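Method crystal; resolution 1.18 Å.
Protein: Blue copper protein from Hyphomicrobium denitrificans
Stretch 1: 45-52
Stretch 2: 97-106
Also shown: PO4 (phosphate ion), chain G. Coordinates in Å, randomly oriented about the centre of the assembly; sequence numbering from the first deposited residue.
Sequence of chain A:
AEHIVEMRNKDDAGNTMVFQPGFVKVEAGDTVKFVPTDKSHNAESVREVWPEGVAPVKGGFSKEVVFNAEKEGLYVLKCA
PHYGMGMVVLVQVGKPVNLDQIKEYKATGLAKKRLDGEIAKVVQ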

ATOM      1  N   SER A  45       6.571  -4.113  -1.472  1.00  8.45           N
ATOM      2  CA  SER A  45       7.000  -2.760  -1.696  1.00  8.15           C
ATOM      3  C   SER A  45       7.103  -2.394  -3.159  1.00  8.64           C
ATOM      4  O   SER A  45       7.584  -3.207  -3.952  1.00  9.42           O
ATOM      5  CB  SER A  45       8.398  -2.576  -1.073  1.00  9.00           C
ATOM      6  OG  SER A  45       8.404  -2.841   0.302  1.00  9.66           O
ATOM      7  N   VAL A  46       6.707  -1.187  -3.507  1.00  8.25           N
ATOM      8  CA  VAL A  46       7.078  -0.608  -4.792  1.00  9.10           C
ATOM      9  C   VAL A  46       8.466  -0.023  -4.574  1.00  9.48           C
ATOM     10  O   VAL A  46       8.630   1.056  -4.039  1.00  9.78           O
ATOM     11  CB  VAL A  46       6.052   0.412  -5.252  1.00  8.86           C
ATOM     12  CG1 VAL A  46       6.471   1.072  -6.548  1.00 11.20           C
ATOM     13  CG2 VAL A  46       4.708  -0.274  -5.499  1.00 10.10           C
ATOM     14  N   ARG A  47       9.481  -0.797  -4.958  1.00 10.78           N
ATOM     15  CA  ARG A  47      10.830  -0.432  -4.529  1.00 12.00           C
ATOM     16  C   ARG A  47      11.326   0.866  -5.120  1.00 12.01           C
ATOM     17  O   ARG A  47      12.196   1.497  -4.509  1.00 13.87           O
ATOM     18  CB  ARG A  47      11.814  -1.567  -4.794  1.00 14.57           C
ATOM     19  CG  ARG A  47      11.455  -2.706  -3.861  1.00 19.95           C
ATOM     20  CD  ARG A  47      12.464  -3.583  -3.422  1.00 20.96           C
ATOM     21  NE  ARG A  47      13.634  -2.944  -2.835  1.00 18.42           N
ATOM     22  CZ  ARG A  47      14.816  -3.536  -2.759  1.00 19.83           C
ATOM     23  NH1 ARG A  47      15.010  -4.754  -3.190  1.00 26.31           N
ATOM     24  NH2 ARG A  47      15.803  -2.851  -2.208  1.00 24.51           N
ATOM     25  N   GLU A  48      10.742   1.246  -6.246  1.00 12.22           N
ATOM     26  CA  GLU A  48      11.196   2.476  -6.881  1.00 13.31           C
ATOM     27  C   GLU A  48      10.780   3.705  -6.109  1.00 12.39           C
ATOM     28  O   GLU A  48      11.310   4.778  -6.373  1.00 14.51           O
ATOM     29  CB  GLU A  48      10.719   2.485  -8.345  1.00 17.35           C
ATOM     30  CG  GLU A  48      11.242   1.293  -9.141  1.00 20.95           C
ATOM     31  CD  GLU A  48      10.573  -0.061  -8.907  1.00 22.47           C
ATOM     32  OE1 GLU A  48       9.486  -0.278  -8.245  1.00 18.96           O
ATOM     33  OE2 GLU A  48      11.253  -1.001  -9.378  1.00 30.89           O
ATOM     34  N   VAL A  49       9.831   3.542  -5.175  1.00 11.28           N
ATOM     35  CA  VAL A  49       9.379   4.690  -4.357  1.00 12.09           C
ATOM     36  C   VAL A  49       9.482   4.404  -2.853  1.00 11.15           C
ATOM     37  O   VAL A  49       9.217   5.314  -2.041  1.00 11.87           O
ATOM     38  CB  VAL A  49       7.965   5.137  -4.821  1.00 12.46           C
ATOM     39  CG1 VAL A  49       6.912   4.149  -4.354  1.00 13.04           C
ATOM     40  CG2 VAL A  49       7.571   6.537  -4.428  1.00 19.90           C
ATOM     41  N   TRP A  50       9.861   3.206  -2.463  1.00 11.99           N
ATOM     42  CA  TRP A  50       9.974   2.849  -1.035  1.00 11.23           C
ATOM     43  C   TRP A  50      11.020   3.681  -0.335  1.00 11.56           C
ATOM     44  O   TRP A  50      12.047   3.925  -0.980  1.00 15.50           O
ATOM     45  CB  TRP A  50      10.305   1.395  -0.945  1.00 11.78           C
ATOM     46  CG  TRP A  50      10.186   0.726   0.364  1.00 10.01           C
ATOM     47  CD1 TRP A  50      11.191   0.409   1.231  1.00 10.90           C
ATOM     48  CD2 TRP A  50       8.985   0.281   0.995  1.00  9.27           C
ATOM     49  NE1 TRP A  50      10.689  -0.200   2.331  1.00 10.72           N
ATOM     50  CE2 TRP A  50       9.339  -0.303   2.221  1.00  9.17           C
ATOM     51  CE3 TRP A  50       7.610   0.309   0.620  1.00  9.32           C
ATOM     52  CZ2 TRP A  50       8.415  -0.854   3.088  1.00  9.88           C
ATOM     53  CZ3 TRP A  50       6.720  -0.244   1.490  1.00 10.02           C
ATOM     54  CH2 TRP A  50       7.098  -0.817   2.695  1.00 10.23           C
ATOM     55  N   PRO A  51      10.787   4.102   0.895  1.00 12.51           N
ATOM     56  CA  PRO A  51      11.735   4.975   1.577  1.00 15.63           C
ATOM     57  C   PRO A  51      13.117   4.355   1.675  1.00 17.36           C
ATOM     58  O   PRO A  51      13.346   3.142   1.931  1.00 15.24           O
ATOM     59  CB  PRO A  51      11.089   5.219   2.932  1.00 16.55           C
ATOM     60  CG  PRO A  51       9.629   5.098   2.687  1.00 15.34           C
ATOM     61  CD  PRO A  51       9.601   3.938   1.742  1.00 12.13           C
ATOM     62  N   GLU A  52      14.050   5.297   1.531  1.00 22.32           N
ATOM     63  CA  GLU A  52      15.441   4.983   1.503  1.00 24.47           C
ATOM     64  C   GLU A  52      15.813   4.267   2.763  1.00 24.43           C
ATOM     65  O   GLU A  52      15.474   4.749   3.882  1.00 24.56           O
ATOM     66  CB  GLU A  52      16.266   6.286   1.329  1.00 28.46           C
ATOM     67  CG  GLU A  52      17.581   5.917   0.582  1.00 30.45           C
ATOM     68  CD  GLU A  52      18.635   5.525   1.616  1.00 29.02           C
ATOM     69  OE1 GLU A  52      19.625   4.894   1.285  1.00 34.09           O
ATOM     70  OE2 GLU A  52      18.346   5.878   2.804  1.00 34.83           O
ATOM     71  N   VAL A  97       6.724  12.706   5.385  1.00 13.85           N
ATOM     72  CA  VAL A  97       7.905  13.506   5.120  1.00 16.41           C
ATOM     73  C   VAL A  97       8.342  13.445   3.671  1.00 16.25           C
ATOM     74  O   VAL A  97       8.955  14.380   3.125  1.00 18.05           O
ATOM     75  CB  VAL A  97       9.051  13.098   6.060  1.00 17.81           C
ATOM     76  CG1 VAL A  97       8.613  13.353   7.487  1.00 23.41           C
ATOM     77  CG2 VAL A  97       9.488  11.671   5.856  1.00 22.14           C
ATOM     78  N   ASN A  98       7.998  12.322   3.009  1.00 14.58           N
ATOM     79  CA  ASN A  98       8.406  12.109   1.619  1.00 14.14           C
ATOM     80  C   ASN A  98       7.243  12.279   0.633  1.00 13.41           C
ATOM     81  O   ASN A  98       7.244  11.746  -0.475  1.00 14.21           O
ATOM     82  CB  ASN A  98       9.053  10.754   1.437  1.00 13.96           C
ATOM     83  CG  ASN A  98       8.117   9.627   1.788  1.00 12.14           C
ATOM     84  OD1 ASN A  98       7.224   9.792   2.631  1.00 13.33           O
ATOM     85  ND2 ASN A  98       8.236   8.466   1.174  1.00 14.86           N
ATOM     86  N   LEU A  99       6.246  13.097   1.000  1.00 12.96           N
ATOM     87  CA  LEU A  99       5.124  13.361   0.100  1.00 12.99           C
ATOM     88  C   LEU A  99       5.552  13.854  -1.280  1.00 13.84           C
ATOM     89  O   LEU A  99       4.961  13.392  -2.275  1.00 13.86           O
ATOM     90  CB  LEU A  99       4.170  14.350   0.776  1.00 12.82           C
ATOM     91  CG  LEU A  99       2.910  14.693  -0.041  1.00 13.25           C
ATOM     92  CD1 LEU A  99       2.054  13.463  -0.365  1.00 13.36           C
ATOM     93  CD2 LEU A  99       2.068  15.703   0.768  1.00 17.27           C
ATOM     94  N   ASP A 100       6.528  14.741  -1.355  1.00 14.65           N
ATOM     95  CA  ASP A 100       6.926  15.277  -2.667  1.00 17.22           C
ATOM     96  C   ASP A 100       7.375  14.120  -3.555  1.00 15.96           C
ATOM     97  O   ASP A 100       7.041  14.065  -4.730  1.00 17.98           O
ATOM     98  CB  ASP A 100       8.039  16.309  -2.528  1.00 20.51           C
ATOM     99  CG  ASP A 100       7.751  17.597  -1.834  1.00 26.21           C
ATOM    100  OD1 ASP A 100       8.673  18.314  -1.356  1.00 34.10           O
ATOM    101  OD2 ASP A 100       6.571  17.996  -1.760  1.00 33.22           O
ATOM    102  N   GLN A 101       8.172  13.213  -2.984  1.00 15.32           N
ATOM    103  CA  GLN A 101       8.673  12.070  -3.751  1.00 16.69           C
ATOM    104  C   GLN A 101       7.554  11.122  -4.156  1.00 15.16           C
ATOM    105  O   GLN A 101       7.584  10.634  -5.285  1.00 15.75           O
ATOM    106  CB  GLN A 101       9.770  11.394  -2.940  1.00 19.06           C
ATOM    107  CG  GLN A 101      11.020  12.248  -2.778  1.00 18.51           C
ATOM    108  CD  GLN A 101      10.953  13.469  -1.918  1.00 17.56           C
ATOM    109  OE1 GLN A 101      10.321  13.462  -0.872  1.00 18.32           O
ATOM    110  NE2 GLN A 101      11.607  14.549  -2.445  1.00 21.15           N
ATOM    111  N   ILE A 102       6.557  10.854  -3.322  1.00 13.44           N
ATOM    112  CA  ILE A 102       5.424   9.998  -3.724  1.00 13.02           C
ATOM    113  C   ILE A 102       4.655  10.660  -4.864  1.00 13.13           C
ATOM    114  O   ILE A 102       4.244   9.985  -5.812  1.00 13.43           O
ATOM    115  CB  ILE A 102       4.515   9.753  -2.523  1.00 15.58           C
ATOM    116  CG1 ILE A 102       5.175   9.091  -1.337  1.00 17.96           C
ATOM    117  CG2 ILE A 102       3.263   9.026  -2.936  1.00 18.47           C
ATOM    118  CD1 ILE A 102       5.738   7.741  -1.396  1.00 24.95           C
ATOM    119  N   LYS A 103       4.461  11.987  -4.827  1.00 13.06           N
ATOM    120  CA  LYS A 103       3.759  12.672  -5.911  1.00 13.33           C
ATOM    121  C   LYS A 103       4.584  12.669  -7.196  1.00 15.26           C
ATOM    122  O   LYS A 103       3.939  12.648  -8.257  1.00 16.95           O
ATOM    123  CB  LYS A 103       3.465  14.098  -5.524  1.00 13.22           C
ATOM    124  CG  LYS A 103       2.434  14.208  -4.416  1.00 15.28           C
ATOM    125  CD  LYS A 103       2.113  15.680  -4.227  1.00 21.68           C
ATOM    126  CE  LYS A 103       0.781  15.882  -3.527  1.00 27.46           C
ATOM    127  NZ  LYS A 103       0.498  17.346  -3.394  1.00 33.64           N
ATOM    128  N   GLU A 104       5.913  12.638  -7.120  1.00 15.04           N
ATOM    129  CA  GLU A 104       6.815  12.641  -8.295  1.00 15.92           C
ATOM    130  C   GLU A 104       6.828  11.280  -8.961  1.00 16.30           C
ATOM    131  O   GLU A 104       7.226  11.142 -10.111  1.00 21.72           O
ATOM    132  CB  GLU A 104       8.259  13.041  -7.945  1.00 17.98           C
ATOM    133  CG  GLU A 104       8.562  14.524  -7.879  1.00 25.66           C
ATOM    134  CD  GLU A 104       9.956  14.831  -7.338  1.00 29.94           C
ATOM    135  OE1 GLU A 104      10.752  15.413  -8.143  1.00 29.34           O
ATOM    136  OE2 GLU A 104      10.222  14.486  -6.126  1.00 23.01           O
ATOM    137  N   TYR A 105       6.436  10.219  -8.258  1.00 15.20           N
ATOM    138  CA  TYR A 105       6.504   8.862  -8.820  1.00 14.06           C
ATOM    139  C   TYR A 105       5.518   8.712  -9.942  1.00 15.02           C
ATOM    140  O   TYR A 105       4.330   9.064  -9.841  1.00 15.76           O
ATOM    141  CB  TYR A 105       6.252   7.872  -7.703  1.00 13.88           C
ATOM    142  CG  TYR A 105       6.109   6.455  -8.197  1.00 13.95           C
ATOM    143  CD1 TYR A 105       4.893   5.797  -8.055  1.00 14.07           C
ATOM    144  CD2 TYR A 105       7.168   5.776  -8.808  1.00 15.10           C
ATOM    145  CE1 TYR A 105       4.716   4.497  -8.484  1.00 15.12           C
ATOM    146  CE2 TYR A 105       6.992   4.466  -9.249  1.00 16.05           C
ATOM    147  CZ  TYR A 105       5.754   3.838  -9.090  1.00 14.71           C
ATOM    148  OH  TYR A 105       5.566   2.526  -9.539  1.00 15.52           O
ATOM    149  N   LYS A 106       6.015   8.204 -11.072  1.00 17.38           N
ATOM    150  CA  LYS A 106       5.244   8.071 -12.281  1.00 20.57           C
ATOM    151  C   LYS A 106       4.605   6.719 -12.282  1.00 21.63           C
ATOM    152  O   LYS A 106       5.140   5.652 -12.545  1.00 27.88           O
ATOM    153  CB  LYS A 106       6.150   8.273 -13.536  1.00 23.82           C
TER
HETATM  154  P   PO4 G 404      12.471   8.709   0.588  1.00 23.17           P
HETATM  155  O1  PO4 G 404      13.137   9.952   1.276  1.00 35.31           O
HETATM  156  O2  PO4 G 404      11.839   9.174  -0.813  1.00 37.70           O
HETATM  157  O3  PO4 G 404      13.548   7.604   0.304  1.00 31.01           O
HETATM  158  O4  PO4 G 404      11.303   8.164   1.474  1.00 29.01           O
HETATM  159  O   HOH W   1      10.028   8.014  -1.620  1.00 27.17           O

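No direct hydrogen bond joins the two stretches; one water links their polar groups, and a bound phosphate ion lies close to both. Water 1 donates to the carbonyl oxygen of Val49 (water O to Val49 O, 2.9 Å) and accepts a weak hydrogen bond from the side-chain amide of Asn98 (Asn98 ND2 to water O, 3.3 Å). Nearby, the backbone amide of Glu52 donates to the phosphate, with Glu52 N 2.7 Å from PO4 O3, while Asn98 ND2 lies 3.1 Å from PO4 O4. The ion, probably from the crystallisation liquor, thus sits close to both segments.

The contact between the stretches is largely apolar and buries 269 Å², both sides summed. Residues 45-52 form an irregular segment, turned at Val46, whose carbonyl oxygen accepts a hydrogen bond from Val49 N (3.0 Å from Val46 O) and a weak one from Trp50 N. This turn presents Val49 to the helix that begins at Leu99, where its CA comes within 6.6 Å of the CA of Ile102. The CA-to-CB bond of Trp50 points away, and its side chain takes no part.

Val49 and Tyr105 contribute the most covered surface. Val49 CG2 packs 3.7 Å from Ile102 CD1 and 3.8 Å from Tyr105 CB, while Val49 CB lies over one face of the tyrosine ring. The CA-to-CB bond of Ile102 points sideways to the other stretch, but with its m,m rotamer the end of the side chain comes nearer to it. Farther along the ring, Val46 CG1 approaches Tyr105 CZ at 3.8 Å and Tyr105 OH at 3.4 Å; a methyl group offers that hydroxyl no hydrogen bond, and its polar needs are met elsewhere in the structure. At the other end, Pro51 CG rests 3.9 Å from Asn98 ND2, a van der Waals contact beside the water and phosphate.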